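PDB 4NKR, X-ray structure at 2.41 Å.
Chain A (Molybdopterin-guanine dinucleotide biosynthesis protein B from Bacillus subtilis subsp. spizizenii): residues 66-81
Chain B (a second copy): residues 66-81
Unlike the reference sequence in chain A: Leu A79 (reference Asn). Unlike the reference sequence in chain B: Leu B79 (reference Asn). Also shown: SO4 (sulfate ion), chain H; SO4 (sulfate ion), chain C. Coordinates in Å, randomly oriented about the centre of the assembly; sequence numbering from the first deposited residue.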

ATOM      1  N   VAL A  66       6.477   4.260   1.033  1.00 20.72           N
ATOM      2  CA  VAL A  66       6.764   5.654   1.358  1.00 21.77           C
ATOM      3  C   VAL A  66       5.655   6.245   2.173  1.00 21.41           C
ATOM      4  O   VAL A  66       4.476   6.067   1.859  1.00 19.64           O
ATOM      5  CB  VAL A  66       6.908   6.547   0.110  1.00 25.01           C
ATOM      6  CG1 VAL A  66       7.466   7.905   0.532  1.00 24.91           C
ATOM      7  CG2 VAL A  66       7.904   5.942  -0.845  1.00 25.86           C
ATOM      8  N   GLU A  67       6.007   6.938   3.240  1.00 22.74           N
ATOM      9  CA  GLU A  67       4.973   7.626   4.035  1.00 23.08           C
ATOM     10  C   GLU A  67       5.328   9.043   4.308  1.00 25.16           C
ATOM     11  O   GLU A  67       6.461   9.325   4.576  1.00 28.45           O
ATOM     12  CB  GLU A  67       4.725   6.903   5.349  1.00 22.44           C
ATOM     13  CG  GLU A  67       3.495   7.459   6.096  1.00 25.29           C
ATOM     14  CD  GLU A  67       3.763   8.791   6.828  1.00 26.10           C
ATOM     15  OE1 GLU A  67       4.908   9.046   7.233  1.00 30.15           O
ATOM     16  OE2 GLU A  67       2.837   9.570   6.993  1.00 32.00           O
ATOM     17  N   GLY A  68       4.361   9.955   4.246  1.00 30.45           N
ATOM     18  CA  GLY A  68       4.643  11.391   4.551  1.00 28.66           C
ATOM     19  C   GLY A  68       3.402  12.236   4.581  1.00 29.39           C
ATOM     20  O   GLY A  68       2.526  12.095   3.707  1.00 28.18           O
ATOM     21  N   ALA A  69       3.260  13.057   5.637  1.00 30.88           N
ATOM     22  CA  ALA A  69       2.094  13.946   5.791  1.00 29.95           C
ATOM     23  C   ALA A  69       0.823  13.136   5.793  1.00 31.57           C
ATOM     24  O   ALA A  69      -0.105  13.468   5.076  1.00 34.20           O
ATOM     25  CB  ALA A  69       2.058  15.008   4.629  1.00 28.71           C
ATOM     26  N   GLY A  70       0.813  12.020   6.530  1.00 32.34           N
ATOM     27  CA  GLY A  70      -0.386  11.178   6.696  1.00 30.50           C
ATOM     28  C   GLY A  70      -0.884  10.326   5.495  1.00 32.36           C
ATOM     29  O   GLY A  70      -2.070   9.863   5.474  1.00 30.10           O
ATOM     30  N   VAL A  71      -0.020  10.107   4.511  1.00 31.69           N
ATOM     31  CA  VAL A  71      -0.362   9.250   3.379  1.00 35.15           C
ATOM     32  C   VAL A  71       0.738   8.227   3.116  1.00 31.80           C
ATOM     33  O   VAL A  71       1.903   8.560   3.010  1.00 34.92           O
ATOM     34  CB  VAL A  71      -0.779  10.032   2.094  1.00 41.13           C
ATOM     35  CG1 VAL A  71       0.048  11.270   1.893  1.00 49.00           C
ATOM     36  CG2 VAL A  71      -0.691   9.134   0.870  1.00 40.17           C
ATOM     37  N   LEU A  72       0.327   6.967   3.103  1.00 26.37           N
ATOM     38  CA  LEU A  72       1.194   5.847   2.892  1.00 25.02           C
ATOM     39  C   LEU A  72       0.995   5.354   1.475  1.00 21.60           C
ATOM     40  O   LEU A  72      -0.111   5.285   1.021  1.00 18.40           O
ATOM     41  CB  LEU A  72       0.817   4.728   3.853  1.00 24.46           C
ATOM     42  CG  LEU A  72       1.546   3.419   3.623  1.00 25.58           C
ATOM     43  CD1 LEU A  72       3.009   3.544   3.873  1.00 26.73           C
ATOM     44  CD2 LEU A  72       1.003   2.358   4.550  1.00 27.69           C
ATOM     45  N   GLN A  73       2.082   5.110   0.784  1.00 22.10           N
ATOM     46  CA  GLN A  73       2.065   4.453  -0.543  1.00 27.66           C
ATOM     47  C   GLN A  73       2.822   3.165  -0.448  1.00 21.37           C
ATOM     48  O   GLN A  73       4.010   3.149  -0.216  1.00 19.52           O
ATOM     49  CB  GLN A  73       2.710   5.339  -1.641  1.00 30.19           C
ATOM     50  CG  GLN A  73       2.196   6.773  -1.587  1.00 41.51           C
ATOM     51  CD  GLN A  73       1.205   7.136  -2.684  1.00 51.50           C
ATOM     52  OE1 GLN A  73       0.042   7.428  -2.410  1.00 54.26           O
ATOM     53  NE2 GLN A  73       1.697   7.215  -3.936  1.00 59.17           N
ATOM     54  N   LEU A  74       2.125   2.089  -0.605  1.00 19.43           N
ATOM     55  CA  LEU A  74       2.711   0.772  -0.289  1.00 18.76           C
ATOM     56  C   LEU A  74       2.603  -0.134  -1.474  1.00 15.62           C
ATOM     57  O   LEU A  74       1.544  -0.257  -2.074  1.00 12.94           O
ATOM     58  CB  LEU A  74       1.943   0.197   0.936  1.00 18.58           C
ATOM     59  CG  LEU A  74       2.210  -1.177   1.553  1.00 21.24           C
ATOM     60  CD1 LEU A  74       1.384  -2.201   0.878  1.00 20.73           C
ATOM     61  CD2 LEU A  74       3.629  -1.640   1.595  1.00 24.30           C
ATOM     62  N   THR A  75       3.693  -0.781  -1.808  1.00 17.46           N
ATOM     63  CA  THR A  75       3.646  -1.919  -2.755  1.00 20.70           C
ATOM     64  C   THR A  75       4.079  -3.229  -2.012  1.00 21.08           C
ATOM     65  O   THR A  75       5.135  -3.282  -1.376  1.00 18.76           O
ATOM     66  CB  THR A  75       4.630  -1.726  -3.887  1.00 23.62           C
ATOM     67  OG1 THR A  75       5.919  -1.577  -3.285  1.00 29.11           O
ATOM     68  CG2 THR A  75       4.363  -0.482  -4.650  1.00 25.91           C
ATOM     69  N   ALA A  76       3.288  -4.285  -2.154  1.00 23.17           N
ATOM     70  CA  ALA A  76       3.506  -5.528  -1.397  1.00 24.71           C
ATOM     71  C   ALA A  76       3.286  -6.753  -2.271  1.00 26.83           C
ATOM     72  O   ALA A  76       2.180  -7.036  -2.568  1.00 26.96           O
ATOM     73  CB  ALA A  76       2.566  -5.600  -0.231  1.00 24.63           C
ATOM     74  N   ARG A  77       4.359  -7.464  -2.628  1.00 30.11           N
ATOM     75  CA  ARG A  77       4.289  -8.790  -3.322  1.00 34.96           C
ATOM     76  C   ARG A  77       4.045 -10.017  -2.414  1.00 31.12           C
ATOM     77  O   ARG A  77       4.967 -10.492  -1.802  1.00 34.28           O
ATOM     78  CB  ARG A  77       5.583  -9.053  -4.094  1.00 35.50           C
ATOM     79  CG  ARG A  77       5.743  -8.148  -5.276  1.00 41.22           C
ATOM     80  CD  ARG A  77       7.167  -8.132  -5.861  1.00 48.76           C
ATOM     81  NE  ARG A  77       7.132  -7.355  -7.105  1.00 54.94           N
ATOM     82  CZ  ARG A  77       6.606  -7.814  -8.239  1.00 51.10           C
ATOM     83  NH1 ARG A  77       6.155  -9.086  -8.302  1.00 46.74           N
ATOM     84  NH2 ARG A  77       6.529  -7.015  -9.305  1.00 50.76           N
ATOM     85  N   ARG A  78       2.817 -10.539  -2.438  1.00 30.76           N
ATOM     86  CA  ARG A  78       2.341 -11.800  -1.768  1.00 29.83           C
ATOM     87  C   ARG A  78       1.490 -12.564  -2.834  1.00 30.65           C
ATOM     88  O   ARG A  78       0.982 -11.931  -3.787  1.00 35.57           O
ATOM     89  CB  ARG A  78       1.475 -11.415  -0.569  1.00 30.27           C
ATOM     90  CG  ARG A  78       2.139 -10.517   0.426  1.00 29.02           C
ATOM     91  CD  ARG A  78       3.532 -10.982   0.733  1.00 34.58           C
ATOM     92  NE  ARG A  78       4.043 -10.620   2.076  1.00 32.66           N
ATOM     93  CZ  ARG A  78       5.327 -10.628   2.347  1.00 33.71           C
ATOM     94  NH1 ARG A  78       6.197 -10.919   1.369  1.00 28.48           N
ATOM     95  NH2 ARG A  78       5.759 -10.340   3.564  1.00 36.22           N
ATOM     96  N   LEU A  79       1.236 -13.853  -2.742  1.00 36.16           N
ATOM     97  CA  LEU A  79       0.508 -14.548  -1.702  1.00 44.12           C
ATOM     98  C   LEU A  79      -1.035 -14.219  -1.771  1.00 41.14           C
ATOM     99  O   LEU A  79      -1.825 -14.954  -1.179  1.00 45.82           O
ATOM    100  CB  LEU A  79       1.180 -14.433  -0.258  1.00 46.48           C
ATOM    101  CG  LEU A  79       2.362 -15.371   0.085  1.00 49.24           C
ATOM    102  CD1 LEU A  79       3.105 -15.041   1.358  1.00 48.03           C
ATOM    103  CD2 LEU A  79       1.875 -16.859   0.171  1.00 58.37           C
ATOM    104  N   TRP A  80      -1.458 -13.212  -2.582  1.00 39.01           N
ATOM    105  CA  TRP A  80      -2.748 -12.470  -2.344  1.00 33.95           C
ATOM    106  C   TRP A  80      -3.945 -13.164  -2.909  1.00 38.06           C
ATOM    107  O   TRP A  80      -3.949 -13.520  -4.062  1.00 38.95           O
ATOM    108  CB  TRP A  80      -2.777 -11.055  -2.962  1.00 34.26           C
ATOM    109  CG  TRP A  80      -1.871 -10.008  -2.277  1.00 35.09           C
ATOM    110  CD1 TRP A  80      -0.777  -9.388  -2.831  1.00 34.90           C
ATOM    111  CD2 TRP A  80      -2.009  -9.482  -0.968  1.00 29.14           C
ATOM    112  NE1 TRP A  80      -0.234  -8.534  -1.949  1.00 36.74           N
ATOM    113  CE2 TRP A  80      -0.953  -8.571  -0.779  1.00 32.94           C
ATOM    114  CE3 TRP A  80      -2.914  -9.693   0.077  1.00 27.13           C
ATOM    115  CZ2 TRP A  80      -0.745  -7.882   0.439  1.00 25.51           C
ATOM    116  CZ3 TRP A  80      -2.721  -8.971   1.296  1.00 27.23           C
ATOM    117  CH2 TRP A  80      -1.638  -8.087   1.444  1.00 26.33           C
ATOM    118  N   ASP A  81      -4.981 -13.301  -2.081  1.00 36.61           N
ATOM    119  CA  ASP A  81      -6.282 -13.592  -2.533  1.00 36.14           C
ATOM    120  C   ASP A  81      -7.207 -12.647  -1.800  1.00 34.07           C
ATOM    121  O   ASP A  81      -6.752 -11.849  -0.994  1.00 31.93           O
ATOM    122  CB  ASP A  81      -6.669 -15.079  -2.331  1.00 39.44           C
ATOM    123  CG  ASP A  81      -6.402 -15.594  -0.916  1.00 51.03           C
ATOM    124  OD1 ASP A  81      -6.844 -14.982   0.082  1.00 56.34           O
ATOM    125  OD2 ASP A  81      -5.733 -16.643  -0.797  1.00 66.14           O
TER
ATOM    126  N   VAL B  66      -5.036  -1.347  -5.830  1.00 20.72           N
ATOM    127  CA  VAL B  66      -5.073  -2.236  -6.988  1.00 21.77           C
ATOM    128  C   VAL B  66      -4.289  -3.483  -6.721  1.00 21.41           C
ATOM    129  O   VAL B  66      -3.171  -3.428  -6.204  1.00 19.64           O
ATOM    130  CB  VAL B  66      -4.462  -1.602  -8.253  1.00 25.01           C
ATOM    131  CG1 VAL B  66      -4.785  -2.485  -9.458  1.00 24.91           C
ATOM    132  CG2 VAL B  66      -5.093  -0.258  -8.514  1.00 25.86           C
ATOM    133  N   GLU B  67      -4.863  -4.625  -7.048  1.00 22.74           N
ATOM    134  CA  GLU B  67      -4.113  -5.886  -6.900  1.00 23.08           C
ATOM    135  C   GLU B  67      -4.182  -6.725  -8.124  1.00 25.16           C
ATOM    136  O   GLU B  67      -5.215  -6.805  -8.726  1.00 28.45           O
ATOM    137  CB  GLU B  67      -4.617  -6.685  -5.709  1.00 22.44           C
ATOM    138  CG  GLU B  67      -3.708  -7.889  -5.388  1.00 25.29           C
ATOM    139  CD  GLU B  67      -3.911  -9.089  -6.336  1.00 26.10           C
ATOM    140  OE1 GLU B  67      -5.017  -9.267  -6.869  1.00 30.15           O
ATOM    141  OE2 GLU B  67      -2.972  -9.844  -6.541  1.00 32.00           O
ATOM    142  N   GLY B  68      -3.080  -7.366  -8.508  1.00 30.45           N
ATOM    143  CA  GLY B  68      -3.094  -8.260  -9.707  1.00 28.66           C
ATOM    144  C   GLY B  68      -1.808  -9.013  -9.888  1.00 29.39           C
ATOM    145  O   GLY B  68      -0.716  -8.435  -9.734  1.00 28.18           O
ATOM    146  N   ALA B  69      -1.913 -10.333 -10.122  1.00 30.88           N
ATOM    147  CA  ALA B  69      -0.733 -11.193 -10.325  1.00 29.95           C
ATOM    148  C   ALA B  69       0.178 -11.112  -9.126  1.00 31.57           C
ATOM    149  O   ALA B  69       1.369 -10.910  -9.286  1.00 34.20           O
ATOM    150  CB  ALA B  69       0.044 -10.759 -11.624  1.00 28.71           C
ATOM    151  N   GLY B  70      -0.396 -11.176  -7.920  1.00 32.34           N
ATOM    152  CA  GLY B  70       0.377 -11.198  -6.664  1.00 30.50           C
ATOM    153  C   GLY B  70       1.094  -9.901  -6.195  1.00 32.36           C
ATOM    154  O   GLY B  70       2.027  -9.952  -5.328  1.00 30.10           O
ATOM    155  N   VAL B  71       0.688  -8.757  -6.733  1.00 31.69           N
ATOM    156  CA  VAL B  71       1.239  -7.478  -6.298  1.00 35.15           C
ATOM    157  C   VAL B  71       0.127  -6.477  -5.997  1.00 31.80           C
ATOM    158  O   VAL B  71      -0.767  -6.262  -6.793  1.00 34.92           O
ATOM    159  CB  VAL B  71       2.329  -6.898  -7.255  1.00 41.13           C
ATOM    160  CG1 VAL B  71       1.997  -7.137  -8.700  1.00 49.00           C
ATOM    161  CG2 VAL B  71       2.531  -5.414  -6.997  1.00 40.17           C
ATOM    162  N   LEU B  72       0.177  -5.947  -4.784  1.00 26.37           N
ATOM    163  CA  LEU B  72      -0.775  -5.001  -4.287  1.00 25.02           C
ATOM    164  C   LEU B  72      -0.140  -3.626  -4.320  1.00 21.60           C
ATOM    165  O   LEU B  72       0.998  -3.491  -3.975  1.00 18.40           O
ATOM    166  CB  LEU B  72      -1.120  -5.341  -2.843  1.00 24.46           C
ATOM    167  CG  LEU B  72      -1.991  -4.320  -2.139  1.00 25.58           C
ATOM    168  CD1 LEU B  72      -3.345  -4.224  -2.753  1.00 26.73           C
ATOM    169  CD2 LEU B  72      -2.163  -4.703  -0.689  1.00 27.69           C
ATOM    170  N   GLN B  73      -0.870  -2.659  -4.821  1.00 22.10           N
ATOM    171  CA  GLN B  73      -0.472  -1.233  -4.759  1.00 27.66           C
ATOM    172  C   GLN B  73      -1.497  -0.487  -3.963  1.00 21.37           C
ATOM    173  O   GLN B  73      -2.638  -0.375  -4.353  1.00 19.52           O
ATOM    174  CB  GLN B  73      -0.365  -0.596  -6.169  1.00 30.19           C
ATOM    175  CG  GLN B  73       0.423  -1.479  -7.131  1.00 41.51           C
ATOM    176  CD  GLN B  73       1.834  -0.993  -7.431  1.00 51.50           C
ATOM    177  OE1 GLN B  73       2.812  -1.656  -7.094  1.00 54.26           O
ATOM    178  NE2 GLN B  73       1.937   0.134  -8.164  1.00 59.17           N
ATOM    179  N   LEU B  74      -1.091   0.002  -2.838  1.00 19.43           N
ATOM    180  CA  LEU B  74      -2.063   0.536  -1.866  1.00 18.76           C
ATOM    181  C   LEU B  74      -1.708   1.944  -1.507  1.00 15.62           C
ATOM    182  O   LEU B  74      -0.563   2.240  -1.191  1.00 12.94           O
ATOM    183  CB  LEU B  74      -2.039  -0.391  -0.617  1.00 18.58           C
ATOM    184  CG  LEU B  74      -2.870  -0.158   0.646  1.00 21.24           C
ATOM    185  CD1 LEU B  74      -2.125   0.704   1.588  1.00 20.73           C
ATOM    186  CD2 LEU B  74      -4.247   0.390   0.463  1.00 24.30           C
ATOM    187  N   THR B  75      -2.688   2.815  -1.540  1.00 17.46           N
ATOM    188  CA  THR B  75      -2.540   4.154  -0.925  1.00 20.70           C
ATOM    189  C   THR B  75      -3.554   4.291   0.263  1.00 21.08           C
ATOM    190  O   THR B  75      -4.754   4.053   0.108  1.00 18.76           O
ATOM    191  CB  THR B  75      -2.888   5.247  -1.910  1.00 23.62           C
ATOM    192  OG1 THR B  75      -4.229   4.995  -2.343  1.00 29.11           O
ATOM    193  CG2 THR B  75      -2.029   5.200  -3.119  1.00 25.91           C
ATOM    194  N   ALA B  76      -3.066   4.734   1.414  1.00 23.17           N
ATOM    195  CA  ALA B  76      -3.880   4.773   2.641  1.00 24.71           C
ATOM    196  C   ALA B  76      -3.633   6.051   3.426  1.00 26.83           C
ATOM    197  O   ALA B  76      -2.612   6.162   4.007  1.00 26.96           O
ATOM    198  CB  ALA B  76      -3.554   3.603   3.519  1.00 24.63           C
ATOM    199  N   ARG B  77      -4.604   6.968   3.445  1.00 30.11           N
ATOM    200  CA  ARG B  77      -4.589   8.184   4.320  1.00 34.96           C
ATOM    201  C   ARG B  77      -5.055   7.974   5.779  1.00 31.12           C
ATOM    202  O   ARG B  77      -6.234   7.929   6.021  1.00 34.28           O
ATOM    203  CB  ARG B  77      -5.470   9.280   3.720  1.00 35.50           C
ATOM    204  CG  ARG B  77      -4.898   9.857   2.461  1.00 41.22           C
ATOM    205  CD  ARG B  77      -5.900  10.692   1.645  1.00 48.76           C
ATOM    206  NE  ARG B  77      -5.164  11.335   0.552  1.00 54.94           N
ATOM    207  CZ  ARG B  77      -4.351  12.374   0.730  1.00 51.10           C
ATOM    208  NH1 ARG B  77      -4.248  12.943   1.951  1.00 46.74           N
ATOM    209  NH2 ARG B  77      -3.644  12.848  -0.298  1.00 50.76           N
ATOM    210  N   ARG B  78      -4.100   7.944   6.710  1.00 30.76           N
ATOM    211  CA  ARG B  78      -4.274   7.892   8.204  1.00 29.83           C
ATOM    212  C   ARG B  78      -3.280   8.944   8.795  1.00 30.65           C
ATOM    213  O   ARG B  78      -2.285   9.298   8.124  1.00 35.57           O
ATOM    214  CB  ARG B  78      -3.912   6.487   8.684  1.00 30.27           C
ATOM    215  CG  ARG B  78      -4.679   5.380   8.032  1.00 29.02           C
ATOM    216  CD  ARG B  78      -6.143   5.703   7.960  1.00 34.58           C
ATOM    217  NE  ARG B  78      -7.053   4.533   7.946  1.00 32.66           N
ATOM    218  CZ  ARG B  78      -8.292   4.633   7.524  1.00 33.71           C
ATOM    219  NH1 ARG B  78      -8.724   5.809   7.046  1.00 28.48           N
ATOM    220  NH2 ARG B  78      -9.100   3.586   7.558  1.00 36.22           N
ATOM    221  N   LEU B  79      -3.418   9.442  10.006  1.00 36.16           N
ATOM    222  CA  LEU B  79      -3.382   8.737  11.270  1.00 44.12           C
ATOM    223  C   LEU B  79      -1.919   8.246  11.606  1.00 41.14           C
ATOM    224  O   LEU B  79      -1.654   7.919  12.763  1.00 45.82           O
ATOM    225  CB  LEU B  79      -4.537   7.646  11.433  1.00 46.48           C
ATOM    226  CG  LEU B  79      -5.948   8.120  11.855  1.00 49.24           C
ATOM    227  CD1 LEU B  79      -7.041   7.083  11.746  1.00 48.03           C
ATOM    228  CD2 LEU B  79      -5.929   8.662  13.326  1.00 58.37           C
ATOM    229  N   TRP B  80      -0.963   8.317  10.642  1.00 39.01           N
ATOM    230  CA  TRP B  80       0.255   7.430  10.643  1.00 33.95           C
ATOM    231  C   TRP B  80       1.364   7.944  11.504  1.00 38.06           C
ATOM    232  O   TRP B  80       1.753   9.079  11.374  1.00 38.95           O
ATOM    233  CB  TRP B  80       0.889   7.237   9.249  1.00 34.26           C
ATOM    234  CG  TRP B  80       0.074   6.376   8.258  1.00 35.09           C
ATOM    235  CD1 TRP B  80      -0.501   6.804   7.086  1.00 34.90           C
ATOM    236  CD2 TRP B  80      -0.212   4.992   8.362  1.00 29.14           C
ATOM    237  NE1 TRP B  80      -1.126   5.784   6.478  1.00 36.74           N
ATOM    238  CE2 TRP B  80      -0.987   4.649   7.239  1.00 32.94           C
ATOM    239  CE3 TRP B  80       0.098   4.000   9.298  1.00 27.13           C
ATOM    240  CZ2 TRP B  80      -1.499   3.345   7.032  1.00 25.51           C
ATOM    241  CZ3 TRP B  80      -0.393   2.677   9.069  1.00 27.23           C
ATOM    242  CH2 TRP B  80      -1.181   2.387   7.942  1.00 26.33           C
ATOM    243  N   ASP B  81       1.896   7.064  12.352  1.00 36.61           N
ATOM    244  CA  ASP B  81       3.149   7.258  12.962  1.00 36.14           C
ATOM    245  C   ASP B  81       3.895   5.950  12.828  1.00 34.07           C
ATOM    246  O   ASP B  81       3.363   4.998  12.275  1.00 31.93           O
ATOM    247  CB  ASP B  81       3.034   7.729  14.435  1.00 39.44           C
ATOM    248  CG  ASP B  81       2.088   6.872  15.278  1.00 51.03           C
ATOM    249  OD1 ASP B  81       2.218   5.628  15.320  1.00 56.34           O
ATOM    250  OD2 ASP B  81       1.191   7.459  15.919  1.00 66.14           O
TER
HETATM  251  S   SO4 H 203       4.836  13.428   8.709  1.00 81.58           S
HETATM  252  O1  SO4 H 203       4.790  12.124   8.050  1.00 77.51           O
HETATM  253  O2  SO4 H 203       5.896  13.384   9.735  1.00 95.24           O
HETATM  254  O3  SO4 H 203       5.224  14.491   7.752  1.00 68.69           O
HETATM  255  O4  SO4 H 203       3.493  13.674   9.317  1.00 66.30           O
HETATM  256  S   SO4 C 203      -4.466 -12.680  -9.940  1.00 81.58           S
HETATM  257  O1  SO4 C 203      -4.480 -11.498  -9.080  1.00 77.51           O
HETATM  258  O2  SO4 C 203      -5.828 -13.247  -9.960  1.00 95.24           O
HETATM  259  O3  SO4 C 203      -4.146 -12.312 -11.340  1.00 68.69           O
HETATM  260  O4  SO4 C 203      -3.478 -13.644  -9.367  1.00 66.30           O

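Two copies of the protein meet through one strand of each chain, centred on Leu A74 and Leu B74, and are related by an exact two-fold axis. The strands run antiparallel, and Leu A74 pairs with Leu B74 at the centre. The stretches bury 980 Å² between them, both sides summed.

Leu A72 covers the most surface, followed by Trp B80 and Leu B74 with their symmetry mates. The backbone of Leu A72 is tied to Ala B76 by two hydrogen bonds. Leu A72 N donates to Ala B76 O at 3.2 Å, and Ala B76 N donates to Leu A72 O at 3.0 Å. Both are nearly straight, as expected of a hydrogen-bonded antiparallel pair.

The side chain of Leu A72 (chi1 t, chi2 p) packs against the indole of Trp B80. Leu A72 CD2 lies 3.7 Å from Trp B80 CZ2, and Leu A72 CB lies 3.4 Å from Trp B80 NE1. The indole is held from within its own chain: Trp B80 NE1 donates to Ala B76 O at 2.9 Å. Ala B76 O therefore accepts from both Leu A72 N and the indole. At the ring edge sit Val A71 N and Gly A70 O. Glu A67 also reaches this residue, with OE2 3.8 Å from Trp B80 CB.

At the axis, Leu A74 N donates to Leu B74 O at 2.8 Å, and symmetry supplies the reverse bond. The leucine side chains lie on the same face as Leu A72 and Ala B76, and Leu A74 CB is 4.2 Å from Leu B74 CD1.

The other face carries Gln A73 and Thr B75. Gln A73 OE1 comes within 3.1 Å of Thr B75 CG2, a contact with a methyl group.

Beyond the regular pairing, Arg B78 N makes a weak hydrogen bond to Gly A70 O at 3.1 Å.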